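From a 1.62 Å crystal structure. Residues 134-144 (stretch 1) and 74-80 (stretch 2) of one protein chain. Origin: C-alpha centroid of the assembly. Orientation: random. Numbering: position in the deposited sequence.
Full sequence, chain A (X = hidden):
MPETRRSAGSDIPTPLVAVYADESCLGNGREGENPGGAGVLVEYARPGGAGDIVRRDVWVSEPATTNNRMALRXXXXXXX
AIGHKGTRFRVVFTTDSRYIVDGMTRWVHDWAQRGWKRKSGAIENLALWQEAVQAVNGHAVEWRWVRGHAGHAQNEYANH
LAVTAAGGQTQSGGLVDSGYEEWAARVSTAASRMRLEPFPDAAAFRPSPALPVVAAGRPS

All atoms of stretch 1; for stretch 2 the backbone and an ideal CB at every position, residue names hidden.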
# COMPACT_ATOMS: atom_id res chain seq x y z
N GLN A 134 -4.69 -12.35 -1.63
CA GLN A 134 -5.76 -12.68 -0.73
C GLN A 134 -6.28 -11.51 0.08
O GLN A 134 -7.41 -11.43 0.36
CB GLN A 134 -5.30 -13.79 0.19
CG GLN A 134 -6.32 -14.38 1.07
CD GLN A 134 -5.87 -15.74 1.56
OE1 GLN A 134 -4.92 -15.84 2.31
NE2 GLN A 134 -6.50 -16.77 1.09
N ALA A 135 -5.37 -10.66 0.52
CA ALA A 135 -5.72 -9.50 1.29
C ALA A 135 -6.63 -8.55 0.51
O ALA A 135 -7.57 -8.03 1.02
CB ALA A 135 -4.45 -8.77 1.74
N VAL A 136 -6.29 -8.35 -0.74
CA VAL A 136 -7.08 -7.57 -1.64
C VAL A 136 -8.45 -8.21 -1.81
O VAL A 136 -9.40 -7.56 -1.91
CB VAL A 136 -6.40 -7.45 -2.98
CG1 VAL A 136 -7.30 -6.95 -4.00
CG2 VAL A 136 -5.22 -6.59 -2.86
N ASN A 137 -8.49 -9.52 -1.85
CA ASN A 137 -9.75 -10.21 -1.79
C ASN A 137 -10.80 -9.78 -2.81
O ASN A 137 -10.58 -9.78 -3.95
CB ASN A 137 -10.32 -10.16 -0.40
CG ASN A 137 -11.19 -9.05 -0.22
OD1 ASN A 137 -12.41 -9.20 -0.04
ND2 ASN A 137 -10.66 -7.89 -0.53
N GLY A 138 -11.91 -9.40 -2.20
CA GLY A 138 -13.09 -8.90 -2.84
C GLY A 138 -13.19 -7.38 -2.92
O GLY A 138 -14.15 -6.89 -3.33
N HIS A 139 -12.17 -6.68 -2.45
CA HIS A 139 -12.16 -5.26 -2.55
C HIS A 139 -11.91 -4.90 -3.98
O HIS A 139 -11.24 -5.59 -4.65
CB HIS A 139 -11.07 -4.66 -1.68
CG HIS A 139 -11.16 -5.06 -0.25
ND1 HIS A 139 -12.17 -4.64 0.58
CD2 HIS A 139 -10.37 -5.85 0.50
CE1 HIS A 139 -12.00 -5.17 1.77
NE2 HIS A 139 -10.92 -5.91 1.75
N ALA A 140 -12.45 -3.78 -4.43
CA ALA A 140 -12.21 -3.33 -5.77
C ALA A 140 -11.16 -2.23 -5.74
O ALA A 140 -11.31 -1.30 -5.01
CB ALA A 140 -13.45 -2.84 -6.36
N VAL A 141 -10.10 -2.40 -6.52
CA VAL A 141 -8.93 -1.57 -6.43
C VAL A 141 -8.50 -0.98 -7.76
O VAL A 141 -8.48 -1.64 -8.73
CB VAL A 141 -7.76 -2.33 -5.82
CG1 VAL A 141 -6.62 -1.37 -5.49
CG2 VAL A 141 -8.18 -3.06 -4.59
N GLU A 142 -8.21 0.31 -7.73
CA GLU A 142 -7.59 0.96 -8.85
C GLU A 142 -6.17 1.19 -8.42
O GLU A 142 -5.95 1.84 -7.47
CB GLU A 142 -8.26 2.30 -9.18
CG GLU A 142 -7.50 3.09 -10.20
CD GLU A 142 -8.14 4.38 -10.64
OE1 GLU A 142 -9.26 4.66 -10.28
OE2 GLU A 142 -7.49 5.09 -11.39
N TRP A 143 -5.25 0.61 -9.14
CA TRP A 143 -3.85 0.69 -8.79
C TRP A 143 -3.19 1.85 -9.53
O TRP A 143 -3.31 1.92 -10.71
CB TRP A 143 -3.15 -0.65 -9.15
CG TRP A 143 -3.75 -1.86 -8.48
CD1 TRP A 143 -4.60 -2.73 -9.02
CD2 TRP A 143 -3.51 -2.31 -7.16
NE1 TRP A 143 -4.95 -3.69 -8.12
CE2 TRP A 143 -4.27 -3.44 -6.96
CE3 TRP A 143 -2.72 -1.86 -6.13
CZ2 TRP A 143 -4.29 -4.11 -5.77
CZ3 TRP A 143 -2.72 -2.53 -4.97
CH2 TRP A 143 -3.49 -3.63 -4.78
N ARG A 144 -2.51 2.75 -8.83
CA ARG A 144 -1.90 3.92 -9.43
C ARG A 144 -0.46 4.06 -9.01
O ARG A 144 -0.18 3.84 -7.90
CB ARG A 144 -2.61 5.19 -8.98
CG ARG A 144 -4.04 5.33 -9.45
CD ARG A 144 -4.54 6.72 -9.27
NE ARG A 144 -5.94 6.89 -9.60
CZ ARG A 144 -6.66 7.91 -9.21
NH1 ARG A 144 -6.13 8.85 -8.49
NH2 ARG A 144 -7.92 7.98 -9.52
N UNK A 74 3.09 -3.43 2.52
CA UNK A 74 2.28 -2.24 2.51
C UNK A 74 0.91 -2.57 1.97
O UNK A 74 -0.06 -2.08 2.44
CB UNK A 74 2.94 -1.13 1.69
N UNK A 75 0.86 -3.40 0.96
CA UNK A 75 -0.44 -3.83 0.47
C UNK A 75 -1.17 -4.70 1.47
O UNK A 75 -2.30 -4.48 1.77
CB UNK A 75 -0.28 -4.58 -0.85
N UNK A 76 -0.50 -5.71 1.98
CA UNK A 76 -1.16 -6.60 2.87
C UNK A 76 -1.68 -5.93 4.10
O UNK A 76 -2.78 -6.11 4.48
CB UNK A 76 -0.21 -7.74 3.26
N UNK A 77 -0.85 -5.12 4.72
CA UNK A 77 -1.29 -4.44 5.90
C UNK A 77 -2.45 -3.50 5.64
O UNK A 77 -3.31 -3.37 6.46
CB UNK A 77 -0.12 -3.67 6.51
N UNK A 78 -2.43 -2.83 4.51
CA UNK A 78 -3.49 -1.91 4.20
C UNK A 78 -4.83 -2.57 4.04
O UNK A 78 -5.78 -2.17 4.58
CB UNK A 78 -3.15 -1.14 2.92
N UNK A 79 -4.85 -3.58 3.22
CA UNK A 79 -6.05 -4.31 2.96
C UNK A 79 -6.55 -5.13 4.14
O UNK A 79 -7.72 -5.39 4.25
CB UNK A 79 -5.82 -5.23 1.76
N UNK A 80 -5.65 -5.63 4.94
CA UNK A 80 -6.08 -6.29 6.15
C UNK A 80 -6.77 -5.35 7.14
O UNK A 80 -7.75 -5.68 7.70
CB UNK A 80 -4.88 -6.95 6.82

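Positions 74 to 80 form a continuous stretch of helix, so glycine and proline are poor fits throughout and the choice at each site rests on what stretch 1 offers.

At position 74 the ideal CB finds nothing of stretch 1 within 5.5 Å. Stretch 1 sets no rule here, and a small, polar or apolar residue would do equally well. The residue is Ser 74, whose OG is hydrogen-bonded elsewhere in the structure.

Position 75 points toward stretch 1, with its ideal CB 5.2 Å from Trp 143 CH2 and with Val 136 CG2 a little farther off. The surroundings are apolar, which suggests valine, isoleucine, leucine or methionine. Val 75 is found, chi1 t; its CG1 lies 4.2 Å from Val 136 CG2 and 4.3 Å from Trp 143 CH2, meeting the indole at its edge.

Position 76 points sideways, its ideal CB 4.6 Å from Ala 135 CB. That methyl favours an aliphatic neighbour without dictating its shape. The residue is Ile 76, which touches Ala 135 only lightly, and the closest contact is made by its backbone: Ala 135 CB sits 4.1 Å from Ile 76 CA.

Position 77 points away and position 78 sideways, neither with an ideal CB near stretch 1. Polar or charged residues would suit the first, and many would suit the second; they are Glu 77 and Ala 78.

Position 79 carries the contact. Its CA-to-CB bond points toward stretch 1, and the ideal CB is 3.4 Å from Ala 135 O and 4.8 Å from His 139 CD2. Ahead lies a pocket lined by Val 136, His 139, Val 141 and Trp 143, deep enough for a large apolar side chain; leucine, methionine or an aromatic ring would suit it. Phe 79, chi1 m, touches all four. Val 136 CG2 lies over one face, 4.0 Å from the ring centroid, in a CH-pi contact. His 139 CD2 meets the ring edge, 3.7 Å from Phe 79 CD1, while Val 141 CG2 reaches Phe 79 CZ at 3.6 Å and Trp 143 CH2 reaches Phe 79 CE2 at 4.0 Å. Both aromatic pairs are oblique. The backbone joins in through a water that donates to Phe 79 O (2.9 Å from the water O) and Ala 135 O (3.1 Å) and also hydrogen-bonds His 139 NE2 (2.9 Å).

Position 80 points away, with its ideal CB 5.4 Å from Ala 135 CB, so a long polar chain could lead away from stretch 1. The residue is Arg 80, whose NH2 is hydrogen-bonded elsewhere in the structure.

Stretch 2, residues 74-80: SVIEAFR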
# COMPACT_ATOMS: atom_id res chain seq x y z
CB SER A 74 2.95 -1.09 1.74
OG SER A 74 2.81 -1.15 0.35
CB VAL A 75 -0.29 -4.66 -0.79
CG1 VAL A 75 -1.65 -5.17 -1.27
CG2 VAL A 75 0.32 -3.87 -1.84
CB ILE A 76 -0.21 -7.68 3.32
CG1 ILE A 76 0.22 -8.53 2.16
CG2 ILE A 76 -0.81 -8.54 4.37
CD1 ILE A 76 1.46 -9.38 2.44
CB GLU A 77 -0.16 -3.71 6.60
CG GLU A 77 0.87 -4.60 7.12
CD GLU A 77 0.36 -5.60 8.13
OE1 GLU A 77 -0.43 -5.24 8.95
OE2 GLU A 77 0.80 -6.74 8.10
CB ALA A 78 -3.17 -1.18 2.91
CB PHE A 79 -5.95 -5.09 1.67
CG PHE A 79 -6.05 -4.23 0.47
CD1 PHE A 79 -7.25 -3.90 -0.05
CD2 PHE A 79 -4.95 -3.72 -0.12
CE1 PHE A 79 -7.32 -3.12 -1.09
CE2 PHE A 79 -5.03 -2.93 -1.16
CZ PHE A 79 -6.21 -2.62 -1.65
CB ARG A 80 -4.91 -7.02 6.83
CG ARG A 80 -4.63 -8.36 6.25
CD ARG A 80 -3.41 -9.03 6.87
NE ARG A 80 -3.05 -10.22 6.14
CZ ARG A 80 -1.95 -10.89 6.34
NH1 ARG A 80 -1.11 -10.48 7.24
NH2 ARG A 80 -1.70 -11.96 5.62
O HOH W 1 -9.37 -7.65 3.46
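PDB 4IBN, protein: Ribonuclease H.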